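PDB 4AT2: 3-ketosteroid-delta4-5alpha-dehydrogenase from Rhodococcus jostii, which probably catalyses the FAD-dependent introduction of a double bond at the delta4-(5alpha) position of 3-ketosteroids during steroid catabolism. Local coordinates for residues D39-I51 / A65-G78. Numbering follows the deposited sequence.
Sequences DYEADVVVAGYGI and ADVLVLERTSGWGG. With FAD (flavin-adenine dinucleotide), chain D.
V46 and V69 pair at the centre of two parallel strands, 45-47 and 67-70, joined through helix 51-62 in the beta-alpha-beta unit of a Rossmann-type FAD domain. Backbone bonds alternate across them, from V44 N on D66 O to G48 N on L70 O; at the turn D43 N also grips D66 O, from the opposite face of its plane. The packed part is buried: V44, V46, V67 and V69, beta-branched residues suited to extended strands, share one face with CG2 of V46 4.1 Å from CG1 of V67, while on the other CG1 of V45 meets CD1 of L70 at 3.5 Å. Strand 40-42, before the turn, belongs to a neighbouring mixed sheet, and A42, small enough for close approach, sets CB 3.6 Å from CB of L68.

With chi1 at -152°, Y49 turns its ring away from its own backbone N and beside CG1 of V69; CB of W76 makes a CH-pi contact over one face, 3.6 Å from the ring centroid. The Y49 carbonyl receives G77 N. G48 and G50, fitting a GxGxxG motif, must lack side chains, since a CB on either would strike the FAD.

The looser side lies at D66, partly exposed: its OD2 takes a water that also bonds E41 O, and its OD1 pairs with R218. Its N still donates almost straight (175°) to OD2 of D43.

E71 follows strand 67-70. Its OE1 accepts Y49 N at 2.9 Å and FAD O3B at 2.7 Å, while OE2 takes FAD O2B and both N and OG1 of T73. Shortening E71 to an alanine would probably leave Y49 N, both ribose hydroxyls and T73 N and OG1 without this acceptor. One carboxylate thus ties the glycine-rich turn to the adenosine ribose, consistent with selecting a ribose with both hydroxyls unsubstituted.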
ATOM      1  N   ASP A  39      -6.360  10.117 -39.001  1.00 19.16           N
ATOM      2  CA  ASP A  39      -5.716  11.411 -39.204  1.00 18.74           C
ATOM      3  C   ASP A  39      -4.214  11.278 -39.385  1.00 18.32           C
ATOM      4  O   ASP A  39      -3.596  12.050 -40.126  1.00 18.30           O
ATOM      5  CB  ASP A  39      -6.023  12.353 -38.041  1.00 18.66           C
ATOM      6  CG  ASP A  39      -7.487  12.647 -37.925  1.00 19.14           C
ATOM      7  OD1 ASP A  39      -7.939  13.611 -38.573  1.00 20.46           O
ATOM      8  OD2 ASP A  39      -8.202  11.897 -37.237  1.00 18.87           O
ATOM      9  N   TYR A  40      -3.636  10.296 -38.698  1.00 17.80           N
ATOM     10  CA  TYR A  40      -2.212  10.014 -38.770  1.00 17.63           C
ATOM     11  C   TYR A  40      -2.045   8.502 -38.743  1.00 17.34           C
ATOM     12  O   TYR A  40      -2.919   7.788 -38.243  1.00 16.60           O
ATOM     13  CB  TYR A  40      -1.449  10.628 -37.582  1.00 17.79           C
ATOM     14  CG  TYR A  40      -1.587  12.130 -37.415  1.00 18.38           C
ATOM     15  CD1 TYR A  40      -2.616  12.663 -36.648  1.00 18.43           C
ATOM     16  CD2 TYR A  40      -0.675  13.012 -38.003  1.00 19.22           C
ATOM     17  CE1 TYR A  40      -2.759  14.032 -36.486  1.00 19.06           C
ATOM     18  CE2 TYR A  40      -0.804  14.390 -37.841  1.00 19.58           C
ATOM     19  CZ  TYR A  40      -1.847  14.890 -37.075  1.00 19.58           C
ATOM     20  OH  TYR A  40      -1.993  16.254 -36.889  1.00 20.27           O
ATOM     21  N   GLU A  41      -0.929   8.024 -39.282  1.00 17.41           N
ATOM     22  CA  GLU A  41      -0.593   6.597 -39.253  1.00 17.47           C
ATOM     23  C   GLU A  41       0.909   6.425 -39.060  1.00 16.30           C
ATOM     24  O   GLU A  41       1.701   7.210 -39.577  1.00 16.09           O
ATOM     25  CB  GLU A  41      -1.010   5.886 -40.550  1.00 19.59           C
ATOM     26  CG  GLU A  41      -2.488   5.960 -40.897  1.00 22.90           C
ATOM     27  CD  GLU A  41      -2.806   5.316 -42.240  1.00 25.58           C
ATOM     28  OE1 GLU A  41      -2.503   4.110 -42.416  1.00 28.33           O
ATOM     29  OE2 GLU A  41      -3.357   6.016 -43.122  1.00 28.24           O
ATOM     30  N   ALA A  42       1.289   5.384 -38.319  1.00 15.44           N
ATOM     31  CA  ALA A  42       2.688   5.007 -38.121  1.00 14.72           C
ATOM     32  C   ALA A  42       2.758   3.517 -37.826  1.00 14.14           C
ATOM     33  O   ALA A  42       1.730   2.871 -37.620  1.00 14.06           O
ATOM     34  CB  ALA A  42       3.306   5.795 -36.968  1.00 14.60           C
ATOM     35  N   ASP A  43       3.966   2.965 -37.812  1.00 13.82           N
ATOM     36  CA  ASP A  43       4.139   1.577 -37.392  1.00 13.57           C
ATOM     37  C   ASP A  43       4.085   1.510 -35.872  1.00 12.77           C
ATOM     38  O   ASP A  43       3.360   0.702 -35.307  1.00 12.59           O
ATOM     39  CB  ASP A  43       5.483   1.032 -37.856  1.00 14.35           C
ATOM     40  CG  ASP A  43       5.553   0.845 -39.349  1.00 15.43           C
ATOM     41  OD1 ASP A  43       4.511   0.557 -39.973  1.00 15.91           O
ATOM     42  OD2 ASP A  43       6.661   0.996 -39.889  1.00 16.15           O
ATOM     43  N   VAL A  44       4.870   2.370 -35.235  1.00 12.40           N
ATOM     44  CA  VAL A  44       4.942   2.435 -33.780  1.00 11.87           C
ATOM     45  C   VAL A  44       4.494   3.820 -33.344  1.00 11.64           C
ATOM     46  O   VAL A  44       5.063   4.831 -33.767  1.00 11.80           O
ATOM     47  CB  VAL A  44       6.363   2.101 -33.266  1.00 12.03           C
ATOM     48  CG1 VAL A  44       6.459   2.316 -31.756  1.00 11.87           C
ATOM     49  CG2 VAL A  44       6.712   0.658 -33.610  1.00 12.14           C
ATOM     50  N   VAL A  45       3.442   3.852 -32.527  1.00 11.36           N
ATOM     51  CA  VAL A  45       2.900   5.103 -32.003  1.00 11.07           C
ATOM     52  C   VAL A  45       3.275   5.190 -30.530  1.00 10.70           C
ATOM     53  O   VAL A  45       2.907   4.325 -29.738  1.00 10.66           O
ATOM     54  CB  VAL A  45       1.372   5.190 -32.209  1.00 11.03           C
ATOM     55  CG1 VAL A  45       0.798   6.410 -31.493  1.00 10.74           C
ATOM     56  CG2 VAL A  45       1.052   5.263 -33.703  1.00 11.40           C
ATOM     57  N   VAL A  46       4.044   6.222 -30.189  1.00 10.55           N
ATOM     58  CA  VAL A  46       4.516   6.424 -28.811  1.00 10.19           C
ATOM     59  C   VAL A  46       3.722   7.557 -28.183  1.00 10.16           C
ATOM     60  O   VAL A  46       3.786   8.704 -28.641  1.00 10.07           O
ATOM     61  CB  VAL A  46       6.020   6.767 -28.770  1.00 10.24           C
ATOM     62  CG1 VAL A  46       6.489   6.983 -27.326  1.00 10.10           C
ATOM     63  CG2 VAL A  46       6.831   5.671 -29.455  1.00 10.36           C
ATOM     64  N   ALA A  47       2.991   7.239 -27.122  1.00  9.90           N
ATOM     65  CA  ALA A  47       2.249   8.260 -26.387  1.00  9.97           C
ATOM     66  C   ALA A  47       3.112   8.817 -25.251  1.00 10.00           C
ATOM     67  O   ALA A  47       3.384   8.114 -24.269  1.00  9.67           O
ATOM     68  CB  ALA A  47       0.946   7.683 -25.853  1.00  9.99           C
ATOM     69  N   GLY A  48       3.548  10.066 -25.389  1.00 10.08           N
ATOM     70  CA  GLY A  48       4.364  10.709 -24.350  1.00 10.49           C
ATOM     71  C   GLY A  48       5.822  10.853 -24.744  1.00 10.90           C
ATOM     72  O   GLY A  48       6.494   9.862 -25.047  1.00 11.08           O
ATOM     73  N   TYR A  49       6.318  12.089 -24.746  1.00 11.22           N
ATOM     74  CA  TYR A  49       7.679  12.372 -25.198  1.00 11.54           C
ATOM     75  C   TYR A  49       8.604  12.722 -24.027  1.00 11.27           C
ATOM     76  O   TYR A  49       9.240  13.788 -24.008  1.00 11.40           O
ATOM     77  CB  TYR A  49       7.652  13.511 -26.223  1.00 12.42           C
ATOM     78  CG  TYR A  49       8.773  13.515 -27.242  1.00 13.28           C
ATOM     79  CD1 TYR A  49       9.961  12.800 -27.028  1.00 13.61           C
ATOM     80  CD2 TYR A  49       8.661  14.272 -28.408  1.00 13.92           C
ATOM     81  CE1 TYR A  49      10.984  12.818 -27.962  1.00 14.26           C
ATOM     82  CE2 TYR A  49       9.679  14.296 -29.344  1.00 14.47           C
ATOM     83  CZ  TYR A  49      10.837  13.572 -29.115  1.00 14.77           C
ATOM     84  OH  TYR A  49      11.855  13.599 -30.039  1.00 16.00           O
ATOM     85  N   GLY A  50       8.660  11.825 -23.050  1.00 10.59           N
ATOM     86  CA  GLY A  50       9.605  11.930 -21.934  1.00 10.16           C
ATOM     87  C   GLY A  50      10.667  10.862 -22.101  1.00 10.05           C
ATOM     88  O   GLY A  50      10.945  10.435 -23.216  1.00  9.97           O
ATOM     89  N   ILE A  51      11.252  10.404 -20.999  1.00  9.71           N
ATOM     90  CA  ILE A  51      12.380   9.470 -21.104  1.00  9.96           C
ATOM     91  C   ILE A  51      11.999   8.125 -21.719  1.00  9.76           C
ATOM     92  O   ILE A  51      12.707   7.616 -22.593  1.00 10.05           O
ATOM     93  CB  ILE A  51      13.138   9.269 -19.757  1.00 10.00           C
ATOM     94  CG1 ILE A  51      14.374   8.390 -19.964  1.00 10.15           C
ATOM     95  CG2 ILE A  51      12.247   8.656 -18.686  1.00  9.91           C
ATOM     96  CD1 ILE A  51      15.342   8.974 -20.981  1.00 10.63           C
ATOM     97  N   ALA A  65      11.225   0.764 -38.125  1.00 16.16           N
ATOM     98  CA  ALA A  65       9.807   1.153 -38.034  1.00 15.68           C
ATOM     99  C   ALA A  65       9.597   2.638 -38.279  1.00 15.48           C
ATOM    100  O   ALA A  65      10.465   3.460 -37.984  1.00 15.61           O
ATOM    101  CB  ALA A  65       9.234   0.769 -36.671  1.00 15.33           C
ATOM    102  N   ASP A  66       8.430   2.973 -38.825  1.00 15.78           N
ATOM    103  CA  ASP A  66       7.976   4.354 -38.948  1.00 15.83           C
ATOM    104  C   ASP A  66       7.408   4.745 -37.580  1.00 14.75           C
ATOM    105  O   ASP A  66       6.439   4.149 -37.120  1.00 14.14           O
ATOM    106  CB  ASP A  66       6.919   4.424 -40.069  1.00 17.45           C
ATOM    107  CG  ASP A  66       6.142   5.742 -40.111  1.00 18.90           C
ATOM    108  OD1 ASP A  66       6.666   6.810 -39.739  1.00 20.17           O
ATOM    109  OD2 ASP A  66       4.976   5.701 -40.570  1.00 20.85           O
ATOM    110  N   VAL A  67       8.043   5.714 -36.926  1.00 13.74           N
ATOM    111  CA  VAL A  67       7.695   6.067 -35.538  1.00 13.12           C
ATOM    112  C   VAL A  67       7.062   7.447 -35.422  1.00 12.64           C
ATOM    113  O   VAL A  67       7.591   8.432 -35.955  1.00 12.83           O
ATOM    114  CB  VAL A  67       8.946   6.040 -34.621  1.00 13.02           C
ATOM    115  CG1 VAL A  67       8.561   6.294 -33.165  1.00 13.11           C
ATOM    116  CG2 VAL A  67       9.663   4.704 -34.728  1.00 13.23           C
ATOM    117  N   LEU A  68       5.938   7.513 -34.712  1.00 12.06           N
ATOM    118  CA  LEU A  68       5.282   8.781 -34.414  1.00 11.94           C
ATOM    119  C   LEU A  68       5.069   8.933 -32.911  1.00 11.68           C
ATOM    120  O   LEU A  68       4.414   8.105 -32.293  1.00 11.28           O
ATOM    121  CB  LEU A  68       3.943   8.889 -35.161  1.00 12.00           C
ATOM    122  CG  LEU A  68       3.034  10.092 -34.870  1.00 11.98           C
ATOM    123  CD1 LEU A  68       3.742  11.404 -35.206  1.00 12.16           C
ATOM    124  CD2 LEU A  68       1.715   9.959 -35.632  1.00 12.06           C
ATOM    125  N   VAL A  69       5.630  10.003 -32.345  1.00 11.67           N
ATOM    126  CA  VAL A  69       5.452  10.317 -30.931  1.00 11.63           C
ATOM    127  C   VAL A  69       4.317  11.324 -30.806  1.00 11.75           C
ATOM    128  O   VAL A  69       4.274  12.297 -31.548  1.00 11.89           O
ATOM    129  CB  VAL A  69       6.743  10.908 -30.316  1.00 11.67           C
ATOM    130  CG1 VAL A  69       6.556  11.186 -28.824  1.00 11.70           C
ATOM    131  CG2 VAL A  69       7.905   9.948 -30.498  1.00 11.73           C
ATOM    132  N   LEU A  70       3.403  11.073 -29.871  1.00 11.42           N
ATOM    133  CA  LEU A  70       2.287  11.976 -29.606  1.00 11.61           C
ATOM    134  C   LEU A  70       2.496  12.613 -28.234  1.00 11.61           C
ATOM    135  O   LEU A  70       2.543  11.914 -27.216  1.00 11.13           O
ATOM    136  CB  LEU A  70       0.978  11.188 -29.623  1.00 11.50           C
ATOM    137  CG  LEU A  70       0.704  10.293 -30.826  1.00 11.57           C
ATOM    138  CD1 LEU A  70      -0.577   9.533 -30.554  1.00 11.78           C
ATOM    139  CD2 LEU A  70       0.562  11.117 -32.102  1.00 11.88           C
ATOM    140  N   GLU A  71       2.640  13.937 -28.204  1.00 11.81           N
ATOM    141  CA  GLU A  71       2.958  14.626 -26.957  1.00 12.07           C
ATOM    142  C   GLU A  71       1.866  15.625 -26.616  1.00 12.50           C
ATOM    143  O   GLU A  71       1.467  16.426 -27.468  1.00 12.79           O
ATOM    144  CB  GLU A  71       4.323  15.323 -27.071  1.00 12.30           C
ATOM    145  CG  GLU A  71       4.635  16.353 -25.990  1.00 12.08           C
ATOM    146  CD  GLU A  71       4.536  15.805 -24.578  1.00 12.01           C
ATOM    147  OE1 GLU A  71       4.918  14.630 -24.346  1.00 11.44           O
ATOM    148  OE2 GLU A  71       4.069  16.559 -23.690  1.00 12.23           O
ATOM    149  N   ARG A  72       1.392  15.574 -25.372  1.00 12.84           N
ATOM    150  CA  ARG A  72       0.252  16.389 -24.927  1.00 13.63           C
ATOM    151  C   ARG A  72       0.560  17.886 -24.851  1.00 13.93           C
ATOM    152  O   ARG A  72      -0.291  18.726 -25.174  1.00 14.36           O
ATOM    153  CB  ARG A  72      -0.226  15.871 -23.568  1.00 14.09           C
ATOM    154  CG  ARG A  72      -1.290  16.700 -22.886  1.00 15.23           C
ATOM    155  CD  ARG A  72      -1.711  15.970 -21.624  1.00 15.74           C
ATOM    156  NE  ARG A  72      -2.755  16.681 -20.898  1.00 16.95           N
ATOM    157  CZ  ARG A  72      -3.359  16.199 -19.815  1.00 17.59           C
ATOM    158  NH1 ARG A  72      -3.028  15.000 -19.342  1.00 17.83           N
ATOM    159  NH2 ARG A  72      -4.299  16.910 -19.212  1.00 18.89           N
ATOM    160  N   THR A  73       1.766  18.225 -24.411  1.00 14.26           N
ATOM    161  CA  THR A  73       2.156  19.638 -24.307  1.00 15.00           C
ATOM    162  C   THR A  73       2.731  20.117 -25.636  1.00 15.49           C
ATOM    163  O   THR A  73       2.659  19.416 -26.639  1.00 15.40           O
ATOM    164  CB  THR A  73       3.180  19.879 -23.174  1.00 15.27           C
ATOM    165  OG1 THR A  73       4.446  19.343 -23.561  1.00 15.19           O
ATOM    166  CG2 THR A  73       2.730  19.228 -21.862  1.00 14.83           C
ATOM    167  N   SER A  74       3.306  21.316 -25.642  1.00 16.30           N
ATOM    168  CA  SER A  74       3.830  21.899 -26.878  1.00 17.03           C
ATOM    169  C   SER A  74       5.271  21.481 -27.189  1.00 17.33           C
ATOM    170  O   SER A  74       5.807  21.834 -28.239  1.00 17.93           O
ATOM    171  CB  SER A  74       3.725  23.424 -26.829  1.00 17.58           C
ATOM    172  OG  SER A  74       4.496  23.918 -25.753  1.00 18.54           O
ATOM    173  N   GLY A  75       5.896  20.725 -26.288  1.00 17.16           N
ATOM    174  CA  GLY A  75       7.277  20.308 -26.487  1.00 17.43           C
ATOM    175  C   GLY A  75       7.674  19.053 -25.737  1.00 16.93           C
ATOM    176  O   GLY A  75       6.921  18.548 -24.896  1.00 16.77           O
ATOM    177  N   TRP A  76       8.865  18.547 -26.050  1.00 17.12           N
ATOM    178  CA  TRP A  76       9.359  17.325 -25.409  1.00 16.58           C
ATOM    179  C   TRP A  76       9.967  17.576 -24.061  1.00 16.71           C
ATOM    180  O   TRP A  76      10.267  18.715 -23.703  1.00 17.23           O
ATOM    181  CB  TRP A  76      10.340  16.580 -26.311  1.00 16.78           C
ATOM    182  CG  TRP A  76      11.508  17.402 -26.815  1.00 16.91           C
ATOM    183  CD1 TRP A  76      11.642  17.996 -28.067  1.00 17.44           C
ATOM    184  CD2 TRP A  76      12.759  17.725 -26.106  1.00 16.98           C
ATOM    185  NE1 TRP A  76      12.845  18.645 -28.178  1.00 17.64           N
ATOM    186  CE2 TRP A  76      13.567  18.519 -27.041  1.00 17.26           C
ATOM    187  CE3 TRP A  76      13.275  17.440 -24.844  1.00 16.93           C
ATOM    188  CZ2 TRP A  76      14.824  19.005 -26.703  1.00 17.47           C
ATOM    189  CZ3 TRP A  76      14.547  17.936 -24.515  1.00 17.09           C
ATOM    190  CH2 TRP A  76      15.299  18.706 -25.425  1.00 17.19           C
ATOM    191  N   GLY A  77      10.131  16.507 -23.284  1.00 16.22           N
ATOM    192  CA  GLY A  77      10.869  16.588 -22.030  1.00 16.34           C
ATOM    193  C   GLY A  77      10.143  16.028 -20.823  1.00 15.94           C
ATOM    194  O   GLY A  77      10.739  15.285 -20.033  1.00 15.83           O
ATOM    195  N   GLY A  78       8.869  16.399 -20.674  1.00 16.03           N
ATOM    196  CA  GLY A  78       8.043  15.972 -19.531  1.00 15.83           C
ATOM    197  C   GLY A  78       8.700  16.274 -18.196  1.00 15.93           C
ATOM    198  O   GLY A  78       9.425  17.264 -18.059  1.00 16.58           O
TER
HETATM  199  PA  FAD D1492       7.710  12.072 -18.377  1.00 11.69           P
HETATM  200  O1A FAD D1492       9.167  12.279 -18.524  1.00 12.46           O
HETATM  201  O2A FAD D1492       6.937  13.024 -17.566  1.00 12.25           O
HETATM  202  O5B FAD D1492       7.073  12.011 -19.845  1.00 11.43           O
HETATM  203  C5B FAD D1492       5.677  11.762 -20.032  1.00 11.28           C
HETATM  204  C4B FAD D1492       5.179  12.624 -21.205  1.00 11.54           C
HETATM  205  O4B FAD D1492       3.819  12.198 -21.437  1.00 11.14           O
HETATM  206  C3B FAD D1492       5.120  14.099 -20.789  1.00 11.63           C
HETATM  207  O3B FAD D1492       5.817  14.900 -21.776  1.00 11.90           O
HETATM  208  C2B FAD D1492       3.620  14.409 -20.742  1.00 11.69           C
HETATM  209  O2B FAD D1492       3.365  15.780 -21.149  1.00 11.83           O
HETATM  210  C1B FAD D1492       3.059  13.408 -21.750  1.00 11.54           C
HETATM  211  N9A FAD D1492       1.630  13.082 -21.546  1.00 11.47           N
HETATM  212  C8A FAD D1492       0.939  13.007 -20.401  1.00 11.66           C
HETATM  213  N7A FAD D1492      -0.315  12.670 -20.695  1.00 11.94           N
HETATM  214  C5A FAD D1492      -0.411  12.519 -22.030  1.00 11.90           C
HETATM  215  C6A FAD D1492      -1.422  12.192 -22.872  1.00 12.02           C
HETATM  216  N6A FAD D1492      -2.628  11.933 -22.367  1.00 12.56           N
HETATM  217  N1A FAD D1492      -1.242  12.119 -24.202  1.00 11.69           N
HETATM  218  C2A FAD D1492       0.008  12.370 -24.750  1.00 11.81           C
HETATM  219  N3A FAD D1492       1.040  12.708 -23.879  1.00 11.61           N
HETATM  220  C4A FAD D1492       0.800  12.775 -22.543  1.00 11.62           C
HETATM  221  N1  FAD D1492      13.824  10.333 -11.176  1.00 11.05           N
HETATM  222  C2  FAD D1492      15.076   9.782 -11.384  1.00 11.17           C
HETATM  223  O2  FAD D1492      15.165   8.599 -11.681  1.00 10.82           O
HETATM  224  N3  FAD D1492      16.225  10.576 -11.260  1.00 11.25           N
HETATM  225  C4  FAD D1492      16.118  11.916 -10.887  1.00 11.44           C
HETATM  226  O4  FAD D1492      17.153  12.580 -10.772  1.00 11.60           O
HETATM  227  C4X FAD D1492      14.851  12.470 -10.670  1.00 11.51           C
HETATM  228  N5  FAD D1492      14.711  13.762 -10.284  1.00 12.24           N
HETATM  229  C5X FAD D1492      13.510  14.201  -9.859  1.00 12.29           C
HETATM  230  C6  FAD D1492      13.398  15.441  -9.221  1.00 12.47           C
HETATM  231  C7  FAD D1492      12.156  15.913  -8.791  1.00 12.80           C
HETATM  232  C7M FAD D1492      12.103  17.170  -8.155  1.00 13.33           C
HETATM  233  C8  FAD D1492      11.001  15.128  -8.989  1.00 12.79           C
HETATM  234  C8M FAD D1492       9.715  15.545  -8.587  1.00 12.48           C
HETATM  235  C9  FAD D1492      11.115  13.895  -9.637  1.00 12.40           C
HETATM  236  C9A FAD D1492      12.367  13.418 -10.052  1.00 12.12           C
HETATM  237  N10 FAD D1492      12.490  12.207 -10.650  1.00 11.50           N
HETATM  238  C10 FAD D1492      13.711  11.679 -10.816  1.00 11.42           C
HETATM  239  C1' FAD D1492      11.329  11.464 -11.205  1.00 11.20           C
HETATM  240  C2' FAD D1492      11.357  11.529 -12.739  1.00 11.14           C
HETATM  241  O2' FAD D1492      11.464  12.912 -13.083  1.00 11.97           O
HETATM  242  C3' FAD D1492      10.071  10.942 -13.343  1.00 10.51           C
HETATM  243  O3' FAD D1492       9.572   9.832 -12.575  1.00 10.13           O
HETATM  244  C4' FAD D1492      10.337  10.495 -14.790  1.00 10.67           C
HETATM  245  O4' FAD D1492      10.832  11.625 -15.523  1.00 10.46           O
HETATM  246  C5' FAD D1492       9.049   9.989 -15.445  1.00 10.44           C
HETATM  247  O5' FAD D1492       9.370   9.507 -16.764  1.00 10.70           O
HETATM  248  P   FAD D1492       8.191   9.214 -17.824  1.00 10.90           P
HETATM  249  O1P FAD D1492       7.259   8.216 -17.291  1.00 10.00           O
HETATM  250  O2P FAD D1492       8.838   9.003 -19.162  1.00 10.09           O
HETATM  251  O3P FAD D1492       7.339  10.603 -17.760  1.00 11.06           O
HETATM  252  O   HOH W   1       3.089   6.488 -42.453  1.00 35.31           O